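Local structure of metal-dependent phosphohydrolase, HDOD domain-containing (Geobacter sulfurreducens, 3HC1) at residues Ala16-Met20 against Val196-Leu200; Glu25-Val29 against Leu200-Trp204; Lys111-Asn115 against Phe167-Val171; Phe19-Val23 against Phe158-Arg163. The protein is of unknown function but binds two iron ions in a helical HDOD domain, a fold related to the HD-type metal-dependent phosphohydrolases. The contacts are given in a common frame with arbitrary orientation. Numbering follows the deposited sequence.

Overall arrangement
All four contacts lie in an all-helical HDOD chain. Interactions 1 and 4 start from helix 9-21 and share Phe-19 and Met-20; their centres are 8 Å apart. Interaction 2 continues along helix 193-203 from interaction 1, sharing Leu-200, with centres 9 Å apart. Phe-158 of interaction 4 joins these three, touching Val-196, Leu-26 and Pro-27. Interaction 3 stands farther off, its centre 12 Å from that of interaction 4, where Leu-114 N meets Asn-160 OD1 at 2.9 Å. The di-iron site is close: the side chains of Ile-159 and Val-196 are about 10 and 11 Å from a bound iron ion, and about 4 and 5 Å from the side chain of the iron ligand His-193.

Interaction 1. Residues Ala16-Met20 against Val196-Leu200; sequences AREFM and VGFAL
Met-20, present as selenomethionine, and Val-196 bury the most surface here, followed by Ala-199, at the crossing of two continuous alpha-helices. The axes of 16-20 and 196-200 approach to 9.0 Å with a signed crossing angle of -70°. The backbones come closest at Ala-16 CA and Val-196 CA, 4.8 Å apart; Arg-17 CA and Ala-199 CA follow at 6.3 Å. Met-20, with chi angles m, t and p, reaches across so that its SE lies 3.5 Å from Ala-199 CB and its CE 4.2 Å from Leu-200 CD1. A long, unbranched, flexible side chain, here a selenoether, can follow the surface of the facing helix. Val-196 is t; its CG2 lies 3.8 Å from Ala-16 CB and 4.2 Å from Phe-19 CD2, while CG1 meets Met-20 CG at 4.2 Å. The small Ala-16 and Ala-199 both point toward the other helix and permit the close approach. Arg-17 CG brushes Ala-199 CB at 4.1 Å, and its guanidinium turns to a salt bridge with Glu-10. This apolar packing sets helix 9-21 across helix 193-203, which carries the iron ligand His-193, in the all-helical HDOD protein. Helix 154-162 borders the crossing, Phe-158 touching both Met-20 and Val-196.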
loop_
_atom_site.group_PDB
_atom_site.type_symbol
_atom_site.label_atom_id
_atom_site.label_comp_id
_atom_site.label_asym_id
_atom_site.label_seq_id
_atom_site.Cartn_x
_atom_site.Cartn_y
_atom_site.Cartn_z
ATOM N N ALA A 16 5.725 19.334 -5.817
ATOM C CA ALA A 16 4.579 18.438 -5.658
ATOM C C ALA A 16 3.296 19.236 -5.363
ATOM O O ALA A 16 2.253 18.984 -6.003
ATOM C CB ALA A 16 4.825 17.325 -4.553
ATOM N N ARG A 17 3.353 20.188 -4.424
ATOM C CA ARG A 17 2.110 20.976 -4.144
ATOM C C ARG A 17 1.661 21.774 -5.350
ATOM O O ARG A 17 0.493 21.741 -5.701
ATOM C CB ARG A 17 2.203 21.837 -2.906
ATOM C CG ARG A 17 2.243 20.988 -1.651
ATOM C CD ARG A 17 2.304 21.878 -0.424
ATOM N NE ARG A 17 3.395 22.849 -0.531
ATOM C CZ ARG A 17 4.623 22.727 -0.027
ATOM N NH1 ARG A 17 5.010 21.659 0.662
ATOM N NH2 ARG A 17 5.488 23.709 -0.220
ATOM N N GLU A 18 2.596 22.375 -6.078
ATOM C CA GLU A 18 2.213 23.099 -7.319
ATOM C C GLU A 18 1.624 22.165 -8.372
ATOM O O GLU A 18 0.662 22.513 -9.082
ATOM C CB GLU A 18 3.422 23.810 -7.930
ATOM C CG GLU A 18 4.177 24.746 -6.969
ATOM C CD GLU A 18 3.453 26.079 -6.690
ATOM O OE1 GLU A 18 2.340 26.302 -7.229
ATOM O OE2 GLU A 18 4.015 26.898 -5.923
ATOM N N PHE A 19 2.180 20.963 -8.475
ATOM C CA PHE A 19 1.632 19.937 -9.383
ATOM C C PHE A 19 0.152 19.611 -9.031
ATOM O O PHE A 19 -0.643 19.295 -9.906
ATOM C CB PHE A 19 2.483 18.648 -9.268
ATOM C CG PHE A 19 2.386 17.712 -10.445
ATOM C CD1 PHE A 19 3.065 17.989 -11.635
ATOM C CD2 PHE A 19 1.705 16.519 -10.345
ATOM C CE1 PHE A 19 3.034 17.098 -12.726
ATOM C CE2 PHE A 19 1.669 15.626 -11.430
ATOM C CZ PHE A 19 2.340 15.930 -12.620
HETATM N N MSE A 20 -0.205 19.635 -7.753
HETATM C CA MSE A 20 -1.615 19.386 -7.402
HETATM C C MSE A 20 -2.545 20.639 -7.593
HETATM O O MSE A 20 -3.698 20.503 -7.988
HETATM C CB MSE A 20 -1.695 18.880 -5.998
HETATM C CG MSE A 20 -1.245 17.486 -5.906
HETATM SE SE MSE A 20 -0.953 17.080 -4.065
HETATM C CE MSE A 20 -2.462 17.372 -3.280
ATOM N N VAL A 196 4.202 13.904 -4.190
ATOM C CA VAL A 196 2.814 14.119 -4.477
ATOM C C VAL A 196 1.953 13.310 -3.538
ATOM O O VAL A 196 0.964 13.833 -3.051
ATOM C CB VAL A 196 2.456 13.774 -5.969
ATOM C CG1 VAL A 196 0.936 13.888 -6.301
ATOM C CG2 VAL A 196 3.219 14.750 -6.870
ATOM N N GLY A 197 2.301 12.039 -3.308
ATOM C CA GLY A 197 1.476 11.179 -2.421
ATOM C C GLY A 197 1.495 11.721 -1.002
ATOM O O GLY A 197 0.486 11.664 -0.263
ATOM N N PHE A 198 2.650 12.220 -0.613
ATOM C CA PHE A 198 2.794 12.842 0.755
ATOM C C PHE A 198 1.868 14.058 0.888
ATOM O O PHE A 198 1.080 14.158 1.842
ATOM C CB PHE A 198 4.258 13.223 0.974
ATOM C CG PHE A 198 4.532 13.882 2.278
ATOM C CD1 PHE A 198 4.855 13.105 3.410
ATOM C CD2 PHE A 198 4.481 15.273 2.381
ATOM C CE1 PHE A 198 5.177 13.737 4.604
ATOM C CE2 PHE A 198 4.742 15.919 3.600
ATOM C CZ PHE A 198 5.075 15.132 4.704
ATOM N N ALA A 199 1.936 14.948 -0.104
ATOM C CA ALA A 199 1.116 16.170 -0.131
ATOM C C ALA A 199 -0.356 15.798 -0.085
ATOM O O ALA A 199 -1.134 16.460 0.550
ATOM C CB ALA A 199 1.369 16.973 -1.410
ATOM N N LEU A 200 -0.726 14.727 -0.787
ATOM C CA LEU A 200 -2.103 14.236 -0.827
ATOM C C LEU A 200 -2.599 13.650 0.471
ATOM O O LEU A 200 -3.655 14.031 0.999
ATOM C CB LEU A 200 -2.320 13.248 -2.013
ATOM C CG LEU A 200 -3.771 12.809 -2.295
ATOM C CD1 LEU A 200 -4.740 13.950 -2.590
ATOM C CD2 LEU A 200 -3.787 11.794 -3.417
#

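Interaction 2. Residues Glu25-Val29 against Leu200-Trp204; sequences ELPTV and LAKRW
One hydrogen bond joins the extended loop 25-29 to the end of the helix at 200-204: Trp-204 NE1 donates to Pro-27 O at 3.1 Å, with an N-H...O angle of 148°. Leu-26 to Val-29 keep phi between -62° and -122° and psi near 150°, whereas 200-203 is helical and Trp-204 leaves the helix, its N still bonded to Leu-200 O at 2.9 Å. The nearest CA pairs are Thr-28 with Trp-204, 7.6 Å, and Pro-27 with Leu-200, 8.7 Å. Trp-204, chi1 m and chi2 -18°, suits this place because its indole offers both a donor at its edge and a broad apolar face. A CH-pi contact uses that face: Val-29 (m) CG1 sits 3.5 Å from the centroid of the six-membered ring, 21° off its normal. The loop, which connects helices 9-21 and 31-39, thus packs against the end of helix 193-203 in the HDOD domain; helix 82-108 adjoins it, through Leu-106 on Pro-27 and Trp-204. Apolar packing adds Pro-27 CG, 4.2 Å from Leu-200 CD2 and 4.4 Å from Trp-204 CZ2; the rigid ring fits an extended chain. Leu-26 (m, t) CD1 lies over one face of the Arg-203 guanidinium, 3.3 Å from Arg-203 NE.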
loop_
_atom_site.group_PDB
_atom_site.type_symbol
_atom_site.label_atom_id
_atom_site.label_comp_id
_atom_site.label_asym_id
_atom_site.label_seq_id
_atom_site.Cartn_x
_atom_site.Cartn_y
_atom_site.Cartn_z
ATOM N N GLU A 25 -10.580 19.476 -9.348
ATOM C CA GLU A 25 -11.173 18.556 -8.353
ATOM C C GLU A 25 -10.259 17.366 -7.968
ATOM O O GLU A 25 -10.095 16.422 -8.736
ATOM C CB GLU A 25 -12.535 18.042 -8.825
ATOM C CG GLU A 25 -13.653 19.082 -8.829
ATOM C CD GLU A 25 -13.751 19.888 -7.548
ATOM O OE1 GLU A 25 -13.999 19.303 -6.467
ATOM O OE2 GLU A 25 -13.586 21.109 -7.637
ATOM N N LEU A 26 -9.766 17.381 -6.733
ATOM C CA LEU A 26 -8.763 16.438 -6.261
ATOM C C LEU A 26 -9.458 15.202 -5.763
ATOM O O LEU A 26 -10.524 15.322 -5.175
ATOM C CB LEU A 26 -8.031 17.036 -5.073
ATOM C CG LEU A 26 -7.150 18.233 -5.346
ATOM C CD1 LEU A 26 -6.661 18.758 -3.994
ATOM C CD2 LEU A 26 -6.009 17.801 -6.183
ATOM N N PRO A 27 -8.807 14.026 -5.883
ATOM C CA PRO A 27 -9.477 12.861 -5.327
ATOM C C PRO A 27 -9.692 12.950 -3.813
ATOM O O PRO A 27 -8.913 13.604 -3.076
ATOM C CB PRO A 27 -8.534 11.710 -5.679
ATOM C CG PRO A 27 -7.192 12.331 -5.776
ATOM C CD PRO A 27 -7.426 13.730 -6.284
ATOM N N THR A 28 -10.722 12.256 -3.363
ATOM C CA THR A 28 -11.068 12.166 -1.951
ATOM C C THR A 28 -11.060 10.697 -1.521
ATOM O O THR A 28 -11.159 9.807 -2.364
ATOM C CB THR A 28 -12.461 12.764 -1.693
ATOM O OG1 THR A 28 -12.723 12.765 -0.290
ATOM C CG2 THR A 28 -13.547 11.970 -2.420
ATOM N N VAL A 29 -10.943 10.461 -0.216
ATOM C CA VAL A 29 -11.172 9.136 0.360
ATOM C C VAL A 29 -12.372 9.228 1.324
ATOM O O VAL A 29 -12.517 10.236 2.040
ATOM C CB VAL A 29 -9.901 8.607 1.096
ATOM C CG1 VAL A 29 -8.825 8.216 0.078
ATOM C CG2 VAL A 29 -9.345 9.643 2.057
ATOM N N LEU A 200 -0.726 14.727 -0.787
ATOM C CA LEU A 200 -2.103 14.236 -0.827
ATOM C C LEU A 200 -2.599 13.650 0.471
ATOM O O LEU A 200 -3.655 14.031 0.999
ATOM C CB LEU A 200 -2.320 13.248 -2.013
ATOM C CG LEU A 200 -3.771 12.809 -2.295
ATOM C CD1 LEU A 200 -4.740 13.950 -2.590
ATOM C CD2 LEU A 200 -3.787 11.794 -3.417
ATOM N N ALA A 201 -1.807 12.778 1.038
ATOM C CA ALA A 201 -2.111 12.201 2.318
ATOM C C ALA A 201 -2.150 13.271 3.433
ATOM O O ALA A 201 -3.015 13.201 4.341
ATOM C CB ALA A 201 -1.066 11.100 2.641
ATOM N N LYS A 202 -1.275 14.269 3.350
ATOM C CA LYS A 202 -1.314 15.403 4.291
ATOM C C LYS A 202 -2.584 16.198 4.128
ATOM O O LYS A 202 -3.230 16.504 5.117
ATOM C CB LYS A 202 -0.113 16.337 4.177
ATOM C CG LYS A 202 1.245 15.723 4.605
ATOM C CD LYS A 202 1.355 15.494 6.121
ATOM C CE LYS A 202 1.817 16.727 6.817
ATOM N NZ LYS A 202 1.464 16.672 8.234
ATOM N N ARG A 203 -2.987 16.489 2.891
ATOM C CA ARG A 203 -4.292 17.118 2.649
ATOM C C ARG A 203 -5.434 16.306 3.271
ATOM O O ARG A 203 -6.346 16.887 3.863
ATOM C CB ARG A 203 -4.545 17.368 1.151
ATOM C CG ARG A 203 -6.017 17.506 0.814
ATOM C CD ARG A 203 -6.276 17.876 -0.614
ATOM N NE ARG A 203 -5.940 19.252 -0.765
ATOM C CZ ARG A 203 -6.794 20.253 -0.971
ATOM N NH1 ARG A 203 -8.098 20.080 -1.157
ATOM N NH2 ARG A 203 -6.281 21.442 -1.021
ATOM N N TRP A 204 -5.366 14.970 3.195
ATOM C CA TRP A 204 -6.404 14.134 3.743
ATOM C C TRP A 204 -6.365 13.953 5.250
ATOM O O TRP A 204 -7.154 13.197 5.780
ATOM C CB TRP A 204 -6.370 12.723 3.128
ATOM C CG TRP A 204 -6.747 12.653 1.681
ATOM C CD1 TRP A 204 -7.413 13.586 0.948
ATOM C CD2 TRP A 204 -6.491 11.552 0.808
ATOM N NE1 TRP A 204 -7.576 13.132 -0.351
ATOM C CE2 TRP A 204 -7.009 11.896 -0.465
ATOM C CE3 TRP A 204 -5.840 10.326 0.960
ATOM C CZ2 TRP A 204 -6.940 11.030 -1.552
ATOM C CZ3 TRP A 204 -5.759 9.464 -0.144
ATOM C CH2 TRP A 204 -6.294 9.829 -1.377
#

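Interaction 3. Residues Lys111-Asn115 against Phe167-Val171; sequences KGPLN and FSQVV
Pro-113 lays its ring against the helical turn 167-171, CG standing 3.9 Å from Phe-167 CD2 and 3.5 Å from Ser-168 N, while CB is 4.3 Å from Val-171 CG2. Pro-113 CA and Ser-168 CA, 5.5 Å apart, are the closest CA pair. The segment 111-115 is irregular, with Pro-113 at phi/psi -63/-27° and Leu-114 extended at -97/143°; 167-171 is alpha-helical, Val-171 N bonding to Phe-167 O at 2.9 Å. Leu-114, its chi1 between wells at -106° and chi2 p, spreads its two methyls: CD1 lies 3.3 Å from Val-171 CG2, and CD2 approaches the edge of the Phe-167 ring, 3.8 Å from CE2. Phe-167 and Val-171, both t and one helical turn apart, form a single apolar ridge, matched by a compact proline and a branched leucine. No hydrogen bond crosses. In the all-helical HDOD fold this loop-on-helix packing places the link from helix 82-108 to helix 116-136 against helix 164-177; helix 154-162 borders both segments, Asn-160 OD1 accepting from Leu-114 N.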
loop_
_atom_site.group_PDB
_atom_site.type_symbol
_atom_site.label_atom_id
_atom_site.label_comp_id
_atom_site.label_asym_id
_atom_site.label_seq_id
_atom_site.Cartn_x
_atom_site.Cartn_y
_atom_site.Cartn_z
ATOM N N LYS A 111 -9.561 7.097 -15.176
ATOM C CA LYS A 111 -8.801 6.397 -16.155
ATOM C C LYS A 111 -7.528 7.174 -16.437
ATOM O O LYS A 111 -7.470 8.401 -16.272
ATOM C CB LYS A 111 -9.679 6.254 -17.451
ATOM C CG LYS A 111 -9.637 7.409 -18.454
ATOM C CD LYS A 111 -10.238 8.694 -17.938
ATOM C CE LYS A 111 -10.394 9.720 -19.045
ATOM N NZ LYS A 111 -10.659 11.121 -18.589
ATOM N N GLY A 112 -6.510 6.460 -16.869
ATOM C CA GLY A 112 -5.296 7.060 -17.349
ATOM C C GLY A 112 -4.415 6.116 -18.173
ATOM O O GLY A 112 -4.858 5.029 -18.551
ATOM N N PRO A 113 -3.162 6.556 -18.489
ATOM C CA PRO A 113 -2.231 5.770 -19.300
ATOM C C PRO A 113 -1.817 4.440 -18.694
ATOM O O PRO A 113 -1.587 3.503 -19.419
ATOM C CB PRO A 113 -1.058 6.722 -19.562
ATOM C CG PRO A 113 -1.232 7.856 -18.698
ATOM C CD PRO A 113 -2.630 7.894 -18.174
ATOM N N LEU A 114 -1.831 4.307 -17.375
ATOM C CA LEU A 114 -1.702 2.989 -16.752
ATOM C C LEU A 114 -3.094 2.428 -16.384
ATOM O O LEU A 114 -3.995 3.161 -15.922
ATOM C CB LEU A 114 -0.889 3.113 -15.467
ATOM C CG LEU A 114 0.539 2.597 -15.493
ATOM C CD1 LEU A 114 1.305 3.204 -16.666
ATOM C CD2 LEU A 114 1.203 2.931 -14.147
ATOM N N ASN A 115 -3.252 1.118 -16.548
ATOM C CA ASN A 115 -4.526 0.479 -16.345
ATOM C C ASN A 115 -4.855 0.534 -14.868
ATOM O O ASN A 115 -3.965 0.408 -14.036
ATOM C CB ASN A 115 -4.519 -0.960 -16.867
ATOM C CG ASN A 115 -4.403 -1.051 -18.413
ATOM O OD1 ASN A 115 -4.630 -0.111 -19.112
ATOM N ND2 ASN A 115 -4.037 -2.213 -18.909
ATOM N N PHE A 167 1.332 12.264 -17.283
ATOM C CA PHE A 167 1.848 10.917 -16.922
ATOM C C PHE A 167 2.109 10.071 -18.182
ATOM O O PHE A 167 2.983 9.200 -18.183
ATOM C CB PHE A 167 0.803 10.197 -16.076
ATOM C CG PHE A 167 1.322 9.005 -15.267
ATOM C CD1 PHE A 167 2.429 9.123 -14.429
ATOM C CD2 PHE A 167 0.587 7.834 -15.212
ATOM C CE1 PHE A 167 2.857 8.057 -13.615
ATOM C CE2 PHE A 167 0.983 6.759 -14.426
ATOM C CZ PHE A 167 2.127 6.861 -13.603
ATOM N N SER A 168 1.294 10.294 -19.222
ATOM C CA SER A 168 1.525 9.641 -20.537
ATOM C C SER A 168 2.976 9.697 -20.930
ATOM O O SER A 168 3.496 8.729 -21.446
ATOM C CB SER A 168 0.725 10.300 -21.672
ATOM O OG SER A 168 -0.646 10.084 -21.449
ATOM N N GLN A 169 3.595 10.853 -20.698
ATOM C CA GLN A 169 5.004 11.081 -21.017
ATOM C C GLN A 169 5.968 10.345 -20.079
ATOM O O GLN A 169 7.086 9.953 -20.488
ATOM C CB GLN A 169 5.316 12.596 -20.980
ATOM N N VAL A 170 5.588 10.225 -18.809
ATOM C CA VAL A 170 6.373 9.437 -17.879
ATOM C C VAL A 170 6.400 7.994 -18.420
ATOM O O VAL A 170 7.462 7.389 -18.486
ATOM C CB VAL A 170 5.818 9.489 -16.408
ATOM C CG1 VAL A 170 6.496 8.435 -15.558
ATOM C CG2 VAL A 170 5.959 10.921 -15.807
ATOM N N VAL A 171 5.240 7.470 -18.813
ATOM C CA VAL A 171 5.131 6.082 -19.267
ATOM C C VAL A 171 5.998 5.780 -20.471
ATOM O O VAL A 171 6.616 4.714 -20.531
ATOM C CB VAL A 171 3.724 5.689 -19.672
ATOM C CG1 VAL A 171 3.776 4.411 -20.576
ATOM C CG2 VAL A 171 2.862 5.458 -18.464
#

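Interaction 4. Residues Phe19-Val23 against Phe158-Arg163; sequences FMSGV and FINFFR
The guanidinium of Arg-163 lies flat on the ring of Phe-19, the planes at 9° and the centres 4.4 Å apart. This is a cation-pi stack, with CZ 4.3 Å from the ring centroid and 13° off the normal, joining the C-terminal part of helix 9-21 to the end of helix 154-162 in the HDOD fold. Arginine's planar charge suits an aromatic face; chi1 to chi3 are all m, curling the side chain so that its guanidinium comes to lie over the Phe-19 ring, and Phe-19 is t. Val-23 and Phe-162 form the nearest backbone pair, CA to CA 6.8 Å. Beside the stack lies an apolar cluster. Phe-158, chi1 t, receives Met-20 (selenomethionine) in a Met-aromatic contact, SE 5.2 Å from the ring centroid, and Met-20 CG is 3.6 Å from Phe-158 CZ. Val-23, beta-branched in the loop after the helix, fills the gap, CG2 lying 3.5 Å from both Phe-158 CZ and Arg-163 CD. Phe-19 CE2 meets Ile-159 CG1 at 3.9 Å. Arg-163 NH1 also donates a weak hydrogen bond to Phe-19 O, 2.6 Å long but bent to 117°.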
loop_
_atom_site.group_PDB
_atom_site.type_symbol
_atom_site.label_atom_id
_atom_site.label_comp_id
_atom_site.label_asym_id
_atom_site.label_seq_id
_atom_site.Cartn_x
_atom_site.Cartn_y
_atom_site.Cartn_z
ATOM N N PHE A 19 2.180 20.963 -8.475
ATOM C CA PHE A 19 1.632 19.937 -9.383
ATOM C C PHE A 19 0.152 19.611 -9.031
ATOM O O PHE A 19 -0.643 19.295 -9.906
ATOM C CB PHE A 19 2.483 18.648 -9.268
ATOM C CG PHE A 19 2.386 17.712 -10.445
ATOM C CD1 PHE A 19 3.065 17.989 -11.635
ATOM C CD2 PHE A 19 1.705 16.519 -10.345
ATOM C CE1 PHE A 19 3.034 17.098 -12.726
ATOM C CE2 PHE A 19 1.669 15.626 -11.430
ATOM C CZ PHE A 19 2.340 15.930 -12.620
HETATM N N MSE A 20 -0.205 19.635 -7.753
HETATM C CA MSE A 20 -1.615 19.386 -7.402
HETATM C C MSE A 20 -2.545 20.639 -7.593
HETATM O O MSE A 20 -3.698 20.503 -7.988
HETATM C CB MSE A 20 -1.695 18.880 -5.998
HETATM C CG MSE A 20 -1.245 17.486 -5.906
HETATM SE SE MSE A 20 -0.953 17.080 -4.065
HETATM C CE MSE A 20 -2.462 17.372 -3.280
ATOM N N SER A 21 -2.030 21.826 -7.289
ATOM C CA SER A 21 -2.680 23.142 -7.615
ATOM C C SER A 21 -3.435 23.220 -8.923
ATOM O O SER A 21 -4.517 23.792 -8.988
ATOM C CB SER A 21 -1.627 24.251 -7.718
ATOM O OG SER A 21 -0.936 24.464 -6.498
ATOM N N GLY A 22 -2.846 22.692 -9.983
ATOM C CA GLY A 22 -3.429 22.799 -11.304
ATOM C C GLY A 22 -4.570 21.840 -11.533
ATOM O O GLY A 22 -5.221 21.894 -12.582
ATOM N N VAL A 23 -4.812 20.939 -10.588
ATOM C CA VAL A 23 -5.964 20.045 -10.670
ATOM C C VAL A 23 -7.086 20.769 -9.932
ATOM O O VAL A 23 -6.917 21.215 -8.792
ATOM C CB VAL A 23 -5.689 18.657 -10.023
ATOM C CG1 VAL A 23 -6.942 17.761 -10.022
ATOM C CG2 VAL A 23 -4.527 17.993 -10.711
ATOM N N PHE A 158 -2.923 9.372 -8.187
ATOM C CA PHE A 158 -3.229 10.755 -8.483
ATOM C C PHE A 158 -2.718 11.210 -9.827
ATOM O O PHE A 158 -3.453 11.827 -10.578
ATOM C CB PHE A 158 -2.643 11.676 -7.407
ATOM C CG PHE A 158 -2.828 13.114 -7.719
ATOM C CD1 PHE A 158 -4.029 13.723 -7.436
ATOM C CD2 PHE A 158 -1.833 13.840 -8.360
ATOM C CE1 PHE A 158 -4.215 15.052 -7.742
ATOM C CE2 PHE A 158 -2.035 15.160 -8.663
ATOM C CZ PHE A 158 -3.224 15.752 -8.361
ATOM N N ILE A 159 -1.433 10.972 -10.116
ATOM C CA ILE A 159 -0.862 11.458 -11.350
ATOM C C ILE A 159 -1.562 10.768 -12.549
ATOM O O ILE A 159 -1.827 11.426 -13.569
ATOM C CB ILE A 159 0.647 11.224 -11.413
ATOM C CG1 ILE A 159 1.354 11.966 -10.264
ATOM C CG2 ILE A 159 1.254 11.624 -12.752
ATOM C CD1 ILE A 159 2.811 11.621 -10.196
ATOM N N ASN A 160 -1.802 9.455 -12.407
ATOM C CA ASN A 160 -2.397 8.613 -13.477
ATOM C C ASN A 160 -3.797 9.109 -13.843
ATOM O O ASN A 160 -4.123 9.250 -15.016
ATOM C CB ASN A 160 -2.435 7.129 -13.069
ATOM C CG ASN A 160 -2.904 6.211 -14.217
ATOM O OD1 ASN A 160 -2.495 6.367 -15.389
ATOM N ND2 ASN A 160 -3.751 5.269 -13.888
ATOM N N PHE A 161 -4.603 9.411 -12.834
ATOM C CA PHE A 161 -6.017 9.747 -13.049
ATOM C C PHE A 161 -6.212 11.255 -13.254
ATOM O O PHE A 161 -7.156 11.675 -13.929
ATOM C CB PHE A 161 -6.899 9.302 -11.886
ATOM C CG PHE A 161 -7.197 7.824 -11.819
ATOM C CD1 PHE A 161 -7.024 6.967 -12.926
ATOM C CD2 PHE A 161 -7.729 7.300 -10.637
ATOM C CE1 PHE A 161 -7.345 5.654 -12.846
ATOM C CE2 PHE A 161 -8.065 5.953 -10.553
ATOM C CZ PHE A 161 -7.870 5.135 -11.665
ATOM N N PHE A 162 -5.336 12.066 -12.650
ATOM C CA PHE A 162 -5.592 13.499 -12.572
ATOM C C PHE A 162 -4.654 14.350 -13.355
ATOM O O PHE A 162 -4.972 15.499 -13.607
ATOM C CB PHE A 162 -5.682 13.959 -11.116
ATOM C CG PHE A 162 -6.849 13.384 -10.410
ATOM C CD1 PHE A 162 -8.073 14.045 -10.432
ATOM C CD2 PHE A 162 -6.764 12.155 -9.816
ATOM C CE1 PHE A 162 -9.183 13.494 -9.811
ATOM C CE2 PHE A 162 -7.875 11.580 -9.195
ATOM C CZ PHE A 162 -9.088 12.262 -9.193
ATOM N N ARG A 163 -3.500 13.821 -13.696
ATOM C CA ARG A 163 -2.554 14.475 -14.579
ATOM C C ARG A 163 -2.133 13.463 -15.649
ATOM O O ARG A 163 -0.968 13.352 -15.960
ATOM C CB ARG A 163 -1.311 14.979 -13.807
ATOM C CG ARG A 163 -1.600 15.997 -12.713
ATOM C CD ARG A 163 -2.201 17.256 -13.243
ATOM N NE ARG A 163 -1.312 18.007 -14.102
ATOM C CZ ARG A 163 -0.611 19.090 -13.749
ATOM N NH1 ARG A 163 -0.662 19.592 -12.511
ATOM N NH2 ARG A 163 0.157 19.692 -14.662
#